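Local atomic coordinates of FBP protein (Leishmania major, PDB entry 5OEZ), a protein that probably hydrolyses fructose 1,6-bisphosphate to fructose 6-phosphate and phosphate, a magnesium-dependent step of gluconeogenesis, as a homotetramer that binds AMP as an allosteric ligand. Residues Asn78-Leu86 with Leu94-Ala105; Asp112-Asp121 with Val132-Leu141. All coordinates share one frame; numbering follows the deposited sequence.

Interaction 1 (Asn78-Leu86 with Leu94-Ala105); sequences NIAFKAYLL and LGSEEEEQMIIA
K82 lies across L94 and ends on the carboxylate of E99. Its CB and CG rest on one methyl of the leucine, with CG 3.7 Å from L94 CD2. CD then passes the tip of I103, whose CD1 lies 3.8 Å away and whose chain runs at about a right angle to the lysine. A bend at chi3 (-38°) turns CE and NZ to E99, and NZ forms a salt bridge of 2.8 Å with E99 OE2, on its syn lone pair. The same oxygen takes a second bond, from N78 ND2 at 3.0 Å; it sits in the amide plane but is met from above the carboxylate plane, the planes being 75° apart. In the class 1 fructose-1,6-bisphosphatase fold this is a helix packed on one face of the sheet, near its border strand 103-104: 78-86 of helix 72-87 runs nearly antiparallel to 94-96 of strand 91-96 (174°). S96 OG donates to N78 OD1 at 2.5 Å, from above the carbonyl plane; with ND2 giving to a carboxylate and OD1 accepting from a hydroxyl, the amide's orientation is well defined. S96, held by N78, and E99, held by N78 and K82, bracket a type I turn carrying E97 and E98, manganese ligands in other structures of this protein; E98 OE1 lies 3.9 Å from N78 CB. Next to the polar row, toward L85 and L86, L94 CD1 meets L85 CB at 3.8 Å, and CD2 approaches L86 CG.

Interaction 2 (Asp112-Asp121 with Val132-Leu141); sequences DYLIFFDPLD and VGSIWGVWRL
F116 and W139 meet on one face of an antiparallel beta hairpin, strands 113-121 and 132-140, within the eight-stranded mixed sheet of the fructose-1,6-bisphosphatase fold. Their side chains cross at about a right angle: the F116 ring and the six-membered ring of W139 have planes 81° apart and centroids 5.7 Å apart, neither a stack nor edge-to-face, and F116 CD2 reaches W139 CZ3 at 3.7 Å. G137, directly across from F116, has no side chain, and W139 CZ3 leans in on the side where one would project. W139 NE1 is bonded to the carbonyl of K161. On the opposite face Y113, an AMP ligand in other structures of this protein, I115 and F117 stand across from R140, V138 and W136. V138 CG1 comes to 3.5 Å from Y113 CD1, while the arginine chain, bent at chi3, brings its guanidinium to Y113, with the planes 68° apart and Y113 CE1 over one guanidinium face. R140 NH1 also makes a salt bridge of 3.3 Å to D112 OD2, although D112 is poorly ordered. Backbone pairing is regular from Y113 with R140 to D118 with I135, and L141 N bonds D112 O beyond it. The register then shifts by one at a beta bulge around P119 and L120, between D118 and D121, both manganese ligands in those structures; pairing resumes at D121 with G133. S134 OG donates to P119 O at 2.6 Å, from 42° above the carbonyl plane.

Overall arrangement
Interactions 1 and 2 are joined through neighbouring strands of one sheet, with their centres about 9 Å apart. Strand 91-96 bonds to strand 113-121 by G95 N to I115 O at 2.8 Å and by F117 N to G95 O at 2.9 Å. Beside this seam the F81 and F117 rings meet with planes at about 25°, and F81 CB lies 3.4 Å from F117 CE2. The turn after strand 91-96 and the bulged end of strand 113-121 converge on the metal site, where E97, E98, D118, L120 and D121 bind manganese in other structures of this protein, D121 also binding fructose 6-phosphate. In this metal-free chain the carboxylates of E97 and D118 still crowd together, E97 OE1 3.1 Å from D118 CG. Y113, at the hairpin's other end, belongs to the AMP site, empty here.

Interaction 1 (Asn78-Leu86 with Leu94-Ala105)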
loop_
_atom_site.group_PDB
_atom_site.type_symbol
_atom_site.label_atom_id
_atom_site.label_comp_id
_atom_site.label_asym_id
_atom_site.label_seq_id
_atom_site.Cartn_x
_atom_site.Cartn_y
_atom_site.Cartn_z
ATOM N N ASN C 78 -13.998 -16.293 7.949
ATOM C CA ASN C 78 -14.127 -17.340 8.950
ATOM C C ASN C 78 -12.873 -18.203 9.003
ATOM O O ASN C 78 -12.321 -18.439 10.077
ATOM C CB ASN C 78 -15.347 -18.211 8.665
ATOM C CG ASN C 78 -15.676 -19.127 9.822
ATOM O OD1 ASN C 78 -15.732 -18.695 10.975
ATOM N ND2 ASN C 78 -15.862 -20.400 9.531
ATOM N N ILE C 79 -12.423 -18.638 7.833
ATOM C CA ILE C 79 -11.197 -19.424 7.679
ATOM C C ILE C 79 -9.973 -18.747 8.326
ATOM O O ILE C 79 -9.166 -19.410 8.991
ATOM C CB ILE C 79 -10.906 -19.685 6.181
ATOM C CG1 ILE C 79 -11.898 -20.715 5.630
ATOM C CG2 ILE C 79 -9.473 -20.198 5.954
ATOM C CD1 ILE C 79 -11.933 -20.810 4.118
ATOM N N ALA C 80 -9.848 -17.438 8.111
ATOM C CA ALA C 80 -8.728 -16.655 8.620
ATOM C C ALA C 80 -8.711 -16.615 10.133
ATOM O O ALA C 80 -7.723 -17.011 10.761
ATOM C CB ALA C 80 -8.786 -15.242 8.069
ATOM N N PHE C 81 -9.815 -16.172 10.723
ATOM C CA PHE C 81 -9.932 -16.153 12.186
ATOM C C PHE C 81 -9.608 -17.502 12.821
ATOM O O PHE C 81 -8.861 -17.554 13.790
ATOM C CB PHE C 81 -11.308 -15.691 12.640
ATOM C CG PHE C 81 -11.384 -14.223 12.952
ATOM C CD1 PHE C 81 -10.904 -13.742 14.151
ATOM C CD2 PHE C 81 -11.970 -13.332 12.057
ATOM C CE1 PHE C 81 -10.977 -12.390 14.453
ATOM C CE2 PHE C 81 -12.058 -11.982 12.351
ATOM C CZ PHE C 81 -11.559 -11.507 13.553
ATOM N N LYS C 82 -10.144 -18.576 12.266
ATOM C CA LYS C 82 -9.930 -19.905 12.841
ATOM C C LYS C 82 -8.498 -20.361 12.732
ATOM O O LYS C 82 -7.962 -20.938 13.677
ATOM C CB LYS C 82 -10.841 -20.957 12.200
ATOM C CG LYS C 82 -12.306 -20.756 12.504
ATOM C CD LYS C 82 -13.203 -21.912 12.055
ATOM C CE LYS C 82 -12.839 -22.564 10.734
ATOM N NZ LYS C 82 -13.927 -23.516 10.383
ATOM N N ALA C 83 -7.883 -20.121 11.576
ATOM C CA ALA C 83 -6.526 -20.600 11.330
ATOM C C ALA C 83 -5.523 -19.922 12.254
ATOM O O ALA C 83 -4.700 -20.588 12.895
ATOM C CB ALA C 83 -6.139 -20.381 9.884
ATOM N N TYR C 84 -5.620 -18.604 12.356
ATOM C CA TYR C 84 -4.702 -17.854 13.179
ATOM C C TYR C 84 -4.955 -18.042 14.677
ATOM O O TYR C 84 -4.001 -18.127 15.447
ATOM C CB TYR C 84 -4.688 -16.365 12.760
ATOM C CG TYR C 84 -4.138 -16.169 11.348
ATOM C CD1 TYR C 84 -2.836 -16.550 11.032
ATOM C CD2 TYR C 84 -4.923 -15.625 10.325
ATOM C CE1 TYR C 84 -2.341 -16.403 9.745
ATOM C CE2 TYR C 84 -4.430 -15.469 9.036
ATOM C CZ TYR C 84 -3.136 -15.851 8.755
ATOM O OH TYR C 84 -2.635 -15.712 7.491
ATOM N N LEU C 85 -6.219 -18.123 15.098
ATOM C CA LEU C 85 -6.536 -18.320 16.525
ATOM C C LEU C 85 -6.119 -19.698 17.012
ATOM O O LEU C 85 -5.527 -19.809 18.075
ATOM C CB LEU C 85 -8.017 -18.085 16.826
ATOM C CG LEU C 85 -8.505 -16.637 16.773
ATOM C CD1 LEU C 85 -10.022 -16.586 16.753
ATOM C CD2 LEU C 85 -7.967 -15.833 17.943
ATOM N N LEU C 86 -6.404 -20.736 16.237
ATOM C CA LEU C 86 -6.022 -22.097 16.626
ATOM C C LEU C 86 -4.504 -22.285 16.704
ATOM O O LEU C 86 -4.028 -23.006 17.570
ATOM C CB LEU C 86 -6.662 -23.141 15.699
ATOM C CG LEU C 86 -8.191 -23.297 15.833
ATOM C CD1 LEU C 86 -8.748 -24.192 14.725
ATOM C CD2 LEU C 86 -8.602 -23.831 17.205
ATOM N N LEU C 94 -13.123 -22.392 20.440
ATOM C CA LEU C 94 -13.444 -21.413 19.427
ATOM C C LEU C 94 -14.925 -21.527 19.117
ATOM O O LEU C 94 -15.440 -22.622 18.939
ATOM C CB LEU C 94 -12.694 -21.778 18.160
ATOM C CG LEU C 94 -11.993 -20.670 17.430
ATOM C CD1 LEU C 94 -10.767 -20.249 18.214
ATOM C CD2 LEU C 94 -11.587 -21.183 16.065
ATOM N N GLY C 95 -15.601 -20.394 19.017
ATOM C CA GLY C 95 -16.981 -20.353 18.566
ATOM C C GLY C 95 -17.154 -19.299 17.500
ATOM O O GLY C 95 -17.057 -18.114 17.780
ATOM N N SER C 96 -17.410 -19.738 16.278
ATOM C CA SER C 96 -17.756 -18.839 15.177
ATOM C C SER C 96 -19.269 -18.754 15.006
ATOM O O SER C 96 -19.923 -19.781 14.952
ATOM C CB SER C 96 -17.168 -19.386 13.889
ATOM O OG SER C 96 -17.475 -18.523 12.814
ATOM N N GLU C 97 -19.806 -17.541 14.869
ATOM C CA GLU C 97 -21.242 -17.328 14.679
ATOM C C GLU C 97 -21.845 -18.122 13.521
ATOM O O GLU C 97 -22.993 -18.552 13.614
ATOM C CB GLU C 97 -21.558 -15.850 14.447
ATOM C CG GLU C 97 -23.031 -15.507 14.612
ATOM C CD GLU C 97 -23.265 -13.989 14.531
ATOM O OE1 GLU C 97 -22.947 -13.410 13.497
ATOM O OE2 GLU C 97 -23.760 -13.331 15.485
ATOM N N GLU C 98 -21.062 -18.333 12.465
ATOM C CA GLU C 98 -21.512 -19.042 11.274
ATOM C C GLU C 98 -21.667 -20.556 11.461
ATOM O O GLU C 98 -22.424 -21.185 10.712
ATOM C CB GLU C 98 -20.561 -18.784 10.103
ATOM C CG GLU C 98 -20.238 -17.296 9.843
ATOM C CD GLU C 98 -19.623 -17.022 8.473
ATOM O OE1 GLU C 98 -19.169 -17.966 7.793
ATOM O OE2 GLU C 98 -19.588 -15.836 8.069
ATOM N N GLU C 99 -21.048 -21.122 12.498
ATOM C CA GLU C 99 -21.035 -22.567 12.710
ATOM C C GLU C 99 -21.947 -23.036 13.844
ATOM O O GLU C 99 -22.150 -22.342 14.840
ATOM C CB GLU C 99 -19.616 -23.003 12.983
ATOM C CG GLU C 99 -18.667 -22.491 11.919
ATOM C CD GLU C 99 -17.294 -23.118 11.978
ATOM O OE1 GLU C 99 -16.957 -23.769 12.988
ATOM O OE2 GLU C 99 -16.555 -22.962 10.992
ATOM N N GLU C 100 -22.495 -24.232 13.686
ATOM C CA GLU C 100 -23.430 -24.755 14.678
ATOM C C GLU C 100 -22.760 -25.207 15.988
ATOM O O GLU C 100 -23.365 -25.090 17.050
ATOM C CB GLU C 100 -24.364 -25.812 14.099
ATOM C CG GLU C 100 -25.738 -25.883 14.806
ATOM C CD GLU C 100 -26.591 -24.594 14.796
ATOM O OE1 GLU C 100 -26.187 -23.547 14.245
ATOM O OE2 GLU C 100 -27.707 -24.622 15.362
ATOM N N GLN C 101 -21.523 -25.698 15.916
ATOM C CA GLN C 101 -20.817 -26.186 17.100
ATOM C C GLN C 101 -19.552 -25.398 17.361
ATOM O O GLN C 101 -19.000 -24.780 16.465
ATOM C CB GLN C 101 -20.462 -27.661 16.941
ATOM C CG GLN C 101 -21.639 -28.594 17.160
ATOM C CD GLN C 101 -21.255 -30.052 17.015
ATOM O OE1 GLN C 101 -20.069 -30.387 16.908
ATOM N NE2 GLN C 101 -22.251 -30.930 17.019
ATOM N N MET C 102 -19.092 -25.470 18.602
ATOM C CA MET C 102 -17.778 -24.979 18.979
ATOM C C MET C 102 -16.680 -25.937 18.517
ATOM O O MET C 102 -16.911 -27.137 18.309
ATOM C CB MET C 102 -17.709 -24.785 20.488
ATOM C CG MET C 102 -18.521 -23.602 20.982
ATOM S SD MET C 102 -18.639 -23.490 22.787
ATOM C CE MET C 102 -19.804 -24.814 23.081
ATOM N N ILE C 103 -15.481 -25.388 18.356
ATOM C CA ILE C 103 -14.285 -26.160 17.994
ATOM C C ILE C 103 -13.347 -26.181 19.184
ATOM O O ILE C 103 -13.091 -25.149 19.780
ATOM C CB ILE C 103 -13.572 -25.537 16.785
ATOM C CG1 ILE C 103 -14.445 -25.680 15.533
ATOM C CG2 ILE C 103 -12.219 -26.194 16.538
ATOM C CD1 ILE C 103 -14.112 -24.674 14.461
ATOM N N ILE C 104 -12.848 -27.359 19.523
ATOM C CA ILE C 104 -11.909 -27.539 20.622
ATOM C C ILE C 104 -10.523 -27.596 19.991
ATOM O O ILE C 104 -10.305 -28.352 19.039
ATOM C CB ILE C 104 -12.212 -28.831 21.426
ATOM C CG1 ILE C 104 -13.454 -28.654 22.320
ATOM C CG2 ILE C 104 -11.069 -29.173 22.367
ATOM C CD1 ILE C 104 -14.728 -28.214 21.639
ATOM N N ALA C 105 -9.598 -26.789 20.502
ATOM C CA ALA C 105 -8.208 -26.845 20.055
ATOM C C ALA C 105 -7.601 -28.194 20.415
ATOM O O ALA C 105 -7.973 -28.788 21.428
ATOM C CB ALA C 105 -7.406 -25.723 20.687
#

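Interaction 2 (Asp112-Asp121 with Val132-Leu141)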
loop_
_atom_site.group_PDB
_atom_site.type_symbol
_atom_site.label_atom_id
_atom_site.label_comp_id
_atom_site.label_asym_id
_atom_site.label_seq_id
_atom_site.Cartn_x
_atom_site.Cartn_y
_atom_site.Cartn_z
ATOM N N ASP C 112 -6.045 -21.250 27.338
ATOM C CA ASP C 112 -7.080 -21.127 28.390
ATOM C C ASP C 112 -8.156 -20.073 28.091
ATOM O O ASP C 112 -8.969 -19.750 28.961
ATOM C CB ASP C 112 -6.424 -20.933 29.789
ATOM C CG ASP C 112 -5.334 -19.865 29.807
ATOM O OD1 ASP C 112 -5.184 -19.086 28.833
ATOM O OD2 ASP C 112 -4.610 -19.827 30.825
ATOM N N TYR C 113 -8.203 -19.573 26.855
ATOM C CA TYR C 113 -9.237 -18.625 26.450
ATOM C C TYR C 113 -10.350 -19.305 25.652
ATOM O O TYR C 113 -10.094 -20.182 24.828
ATOM C CB TYR C 113 -8.629 -17.460 25.656
ATOM C CG TYR C 113 -7.794 -16.550 26.521
ATOM C CD1 TYR C 113 -8.369 -15.848 27.575
ATOM C CD2 TYR C 113 -6.432 -16.374 26.282
ATOM C CE1 TYR C 113 -7.619 -14.998 28.368
ATOM C CE2 TYR C 113 -5.671 -15.531 27.079
ATOM C CZ TYR C 113 -6.267 -14.846 28.124
ATOM O OH TYR C 113 -5.524 -14.004 28.932
ATOM N N LEU C 114 -11.589 -18.891 25.923
ATOM C CA LEU C 114 -12.750 -19.241 25.101
ATOM C C LEU C 114 -13.051 -17.993 24.294
ATOM O O LEU C 114 -13.229 -16.932 24.878
ATOM C CB LEU C 114 -13.970 -19.590 25.965
ATOM C CG LEU C 114 -13.897 -20.828 26.878
ATOM C CD1 LEU C 114 -13.213 -20.517 28.190
ATOM C CD2 LEU C 114 -15.297 -21.366 27.152
ATOM N N ILE C 115 -13.120 -18.106 22.969
ATOM C CA ILE C 115 -13.355 -16.932 22.133
ATOM C C ILE C 115 -14.530 -17.173 21.195
ATOM O O ILE C 115 -14.629 -18.209 20.549
ATOM C CB ILE C 115 -12.089 -16.471 21.381
ATOM C CG1 ILE C 115 -12.401 -15.259 20.511
ATOM C CG2 ILE C 115 -11.492 -17.577 20.530
ATOM C CD1 ILE C 115 -11.170 -14.443 20.151
ATOM N N PHE C 116 -15.441 -16.208 21.174
ATOM C CA PHE C 116 -16.637 -16.270 20.376
ATOM C C PHE C 116 -16.594 -15.058 19.494
ATOM O O PHE C 116 -16.461 -13.947 20.000
ATOM C CB PHE C 116 -17.869 -16.278 21.281
ATOM C CG PHE C 116 -17.926 -17.493 22.132
ATOM C CD1 PHE C 116 -18.456 -18.665 21.631
ATOM C CD2 PHE C 116 -17.377 -17.491 23.403
ATOM C CE1 PHE C 116 -18.485 -19.821 22.397
ATOM C CE2 PHE C 116 -17.392 -18.640 24.175
ATOM C CZ PHE C 116 -17.943 -19.809 23.670
ATOM N N PHE C 117 -16.691 -15.269 18.185
ATOM C CA PHE C 117 -16.514 -14.177 17.258
ATOM C C PHE C 117 -17.498 -14.207 16.107
ATOM O O PHE C 117 -17.966 -15.256 15.709
ATOM C CB PHE C 117 -15.059 -14.157 16.747
ATOM C CG PHE C 117 -14.677 -15.367 15.942
ATOM C CD1 PHE C 117 -14.229 -16.530 16.559
ATOM C CD2 PHE C 117 -14.776 -15.346 14.561
ATOM C CE1 PHE C 117 -13.894 -17.649 15.804
ATOM C CE2 PHE C 117 -14.459 -16.468 13.809
ATOM C CZ PHE C 117 -14.027 -17.626 14.428
ATOM N N ASP C 118 -17.847 -13.015 15.631
ATOM C CA ASP C 118 -18.543 -12.833 14.377
ATOM C C ASP C 118 -17.471 -12.357 13.373
ATOM O O ASP C 118 -17.043 -11.207 13.427
ATOM C CB ASP C 118 -19.666 -11.808 14.554
ATOM C CG ASP C 118 -20.490 -11.596 13.284
ATOM O OD1 ASP C 118 -20.284 -12.300 12.269
ATOM O OD2 ASP C 118 -21.389 -10.723 13.311
ATOM N N PRO C 119 -17.027 -13.241 12.455
ATOM C CA PRO C 119 -15.896 -12.861 11.592
ATOM C C PRO C 119 -16.191 -11.711 10.628
ATOM O O PRO C 119 -15.286 -10.939 10.319
ATOM C CB PRO C 119 -15.582 -14.145 10.820
ATOM C CG PRO C 119 -16.860 -14.907 10.815
ATOM C CD PRO C 119 -17.560 -14.570 12.100
ATOM N N LEU C 120 -17.431 -11.596 10.172
ATOM C CA LEU C 120 -17.819 -10.535 9.257
ATOM C C LEU C 120 -19.320 -10.199 9.348
ATOM O O LEU C 120 -20.133 -10.813 8.691
ATOM C CB LEU C 120 -17.389 -10.900 7.820
ATOM C CG LEU C 120 -17.338 -9.744 6.829
ATOM C CD1 LEU C 120 -16.291 -8.713 7.228
ATOM C CD2 LEU C 120 -17.031 -10.313 5.458
ATOM N N ASP C 121 -19.648 -9.211 10.177
ATOM C CA ASP C 121 -20.985 -8.635 10.260
ATOM C C ASP C 121 -21.267 -7.706 9.068
ATOM O O ASP C 121 -20.436 -6.869 8.707
ATOM C CB ASP C 121 -21.168 -7.864 11.594
ATOM C CG ASP C 121 -22.201 -6.734 11.507
ATOM O OD1 ASP C 121 -23.415 -7.024 11.522
ATOM O OD2 ASP C 121 -21.792 -5.548 11.432
ATOM N N VAL C 132 -18.332 -2.587 6.963
ATOM C CA VAL C 132 -18.572 -3.890 7.568
ATOM C C VAL C 132 -17.668 -4.014 8.794
ATOM O O VAL C 132 -16.886 -3.114 9.060
ATOM C CB VAL C 132 -18.367 -5.039 6.571
ATOM C CG1 VAL C 132 -19.382 -4.936 5.458
ATOM C CG2 VAL C 132 -16.966 -5.040 5.987
ATOM N N GLY C 133 -17.774 -5.121 9.528
ATOM C CA GLY C 133 -17.059 -5.268 10.800
ATOM C C GLY C 133 -16.885 -6.696 11.293
ATOM O O GLY C 133 -17.435 -7.616 10.715
ATOM N N SER C 134 -16.036 -6.862 12.303
ATOM C CA SER C 134 -15.797 -8.139 12.992
ATOM C C SER C 134 -15.938 -7.857 14.460
ATOM O O SER C 134 -15.566 -6.785 14.901
ATOM C CB SER C 134 -14.373 -8.682 12.747
ATOM O OG SER C 134 -14.065 -8.851 11.370
ATOM N N ILE C 135 -16.415 -8.839 15.227
ATOM C CA ILE C 135 -16.638 -8.691 16.669
ATOM C C ILE C 135 -16.149 -9.935 17.404
ATOM O O ILE C 135 -16.311 -11.046 16.898
ATOM C CB ILE C 135 -18.138 -8.530 17.000
ATOM C CG1 ILE C 135 -18.790 -7.491 16.084
ATOM C CG2 ILE C 135 -18.332 -8.131 18.464
ATOM C CD1 ILE C 135 -20.307 -7.498 16.124
ATOM N N TRP C 136 -15.572 -9.760 18.592
ATOM C CA TRP C 136 -15.165 -10.903 19.396
ATOM C C TRP C 136 -15.278 -10.616 20.888
ATOM O O TRP C 136 -15.166 -9.479 21.309
ATOM C CB TRP C 136 -13.727 -11.359 19.047
ATOM C CG TRP C 136 -12.751 -10.313 19.316
ATOM C CD1 TRP C 136 -12.097 -10.089 20.487
ATOM C CD2 TRP C 136 -12.327 -9.289 18.408
ATOM N NE1 TRP C 136 -11.271 -9.002 20.349
ATOM C CE2 TRP C 136 -11.407 -8.484 19.092
ATOM C CE3 TRP C 136 -12.634 -8.986 17.082
ATOM C CZ2 TRP C 136 -10.806 -7.392 18.508
ATOM C CZ3 TRP C 136 -12.023 -7.898 16.498
ATOM C CH2 TRP C 136 -11.123 -7.118 17.206
ATOM N N GLY C 137 -15.509 -11.673 21.658
ATOM C CA GLY C 137 -15.544 -11.615 23.110
ATOM C C GLY C 137 -14.750 -12.789 23.626
ATOM O O GLY C 137 -14.825 -13.888 23.070
ATOM N N VAL C 138 -14.020 -12.559 24.709
ATOM C CA VAL C 138 -13.098 -13.542 25.269
ATOM C C VAL C 138 -13.425 -13.821 26.749
ATOM O O VAL C 138 -13.609 -12.898 27.541
ATOM C CB VAL C 138 -11.642 -13.026 25.177
ATOM C CG1 VAL C 138 -10.634 -14.088 25.649
ATOM C CG2 VAL C 138 -11.293 -12.570 23.766
ATOM N N TRP C 139 -13.515 -15.099 27.093
ATOM C CA TRP C 139 -13.741 -15.560 28.461
ATOM C C TRP C 139 -12.539 -16.429 28.829
ATOM O O TRP C 139 -11.778 -16.852 27.944
ATOM C CB TRP C 139 -15.006 -16.408 28.549
ATOM C CG TRP C 139 -16.286 -15.660 28.630
ATOM C CD1 TRP C 139 -17.025 -15.426 29.751
ATOM C CD2 TRP C 139 -17.026 -15.108 27.544
ATOM N NE1 TRP C 139 -18.171 -14.746 29.437
ATOM C CE2 TRP C 139 -18.204 -14.544 28.084
ATOM C CE3 TRP C 139 -16.815 -15.035 26.165
ATOM C CZ2 TRP C 139 -19.163 -13.907 27.299
ATOM C CZ3 TRP C 139 -17.783 -14.400 25.373
ATOM C CH2 TRP C 139 -18.929 -13.834 25.947
ATOM N N ARG C 140 -12.412 -16.725 30.119
ATOM C CA ARG C 140 -11.354 -17.600 30.620
ATOM C C ARG C 140 -11.953 -18.894 31.198
ATOM O O ARG C 140 -13.078 -18.899 31.692
ATOM C CB ARG C 140 -10.515 -16.840 31.651
ATOM C CG ARG C 140 -9.325 -17.616 32.164
ATOM C CD ARG C 140 -8.567 -16.820 33.200
ATOM N NE ARG C 140 -7.767 -15.815 32.518
ATOM C CZ ARG C 140 -6.527 -15.991 32.068
ATOM N NH1 ARG C 140 -5.881 -17.147 32.230
ATOM N NH2 ARG C 140 -5.912 -14.987 31.451
ATOM N N LEU C 141 -11.227 -20.007 31.096
ATOM C CA LEU C 141 -11.639 -21.231 31.789
ATOM C C LEU C 141 -11.848 -20.901 33.257
ATOM O O LEU C 141 -10.935 -20.349 33.881
ATOM C CB LEU C 141 -10.560 -22.314 31.723
ATOM C CG LEU C 141 -10.471 -23.271 30.548
ATOM C CD1 LEU C 141 -9.316 -24.243 30.783
ATOM C CD2 LEU C 141 -11.777 -24.013 30.379
#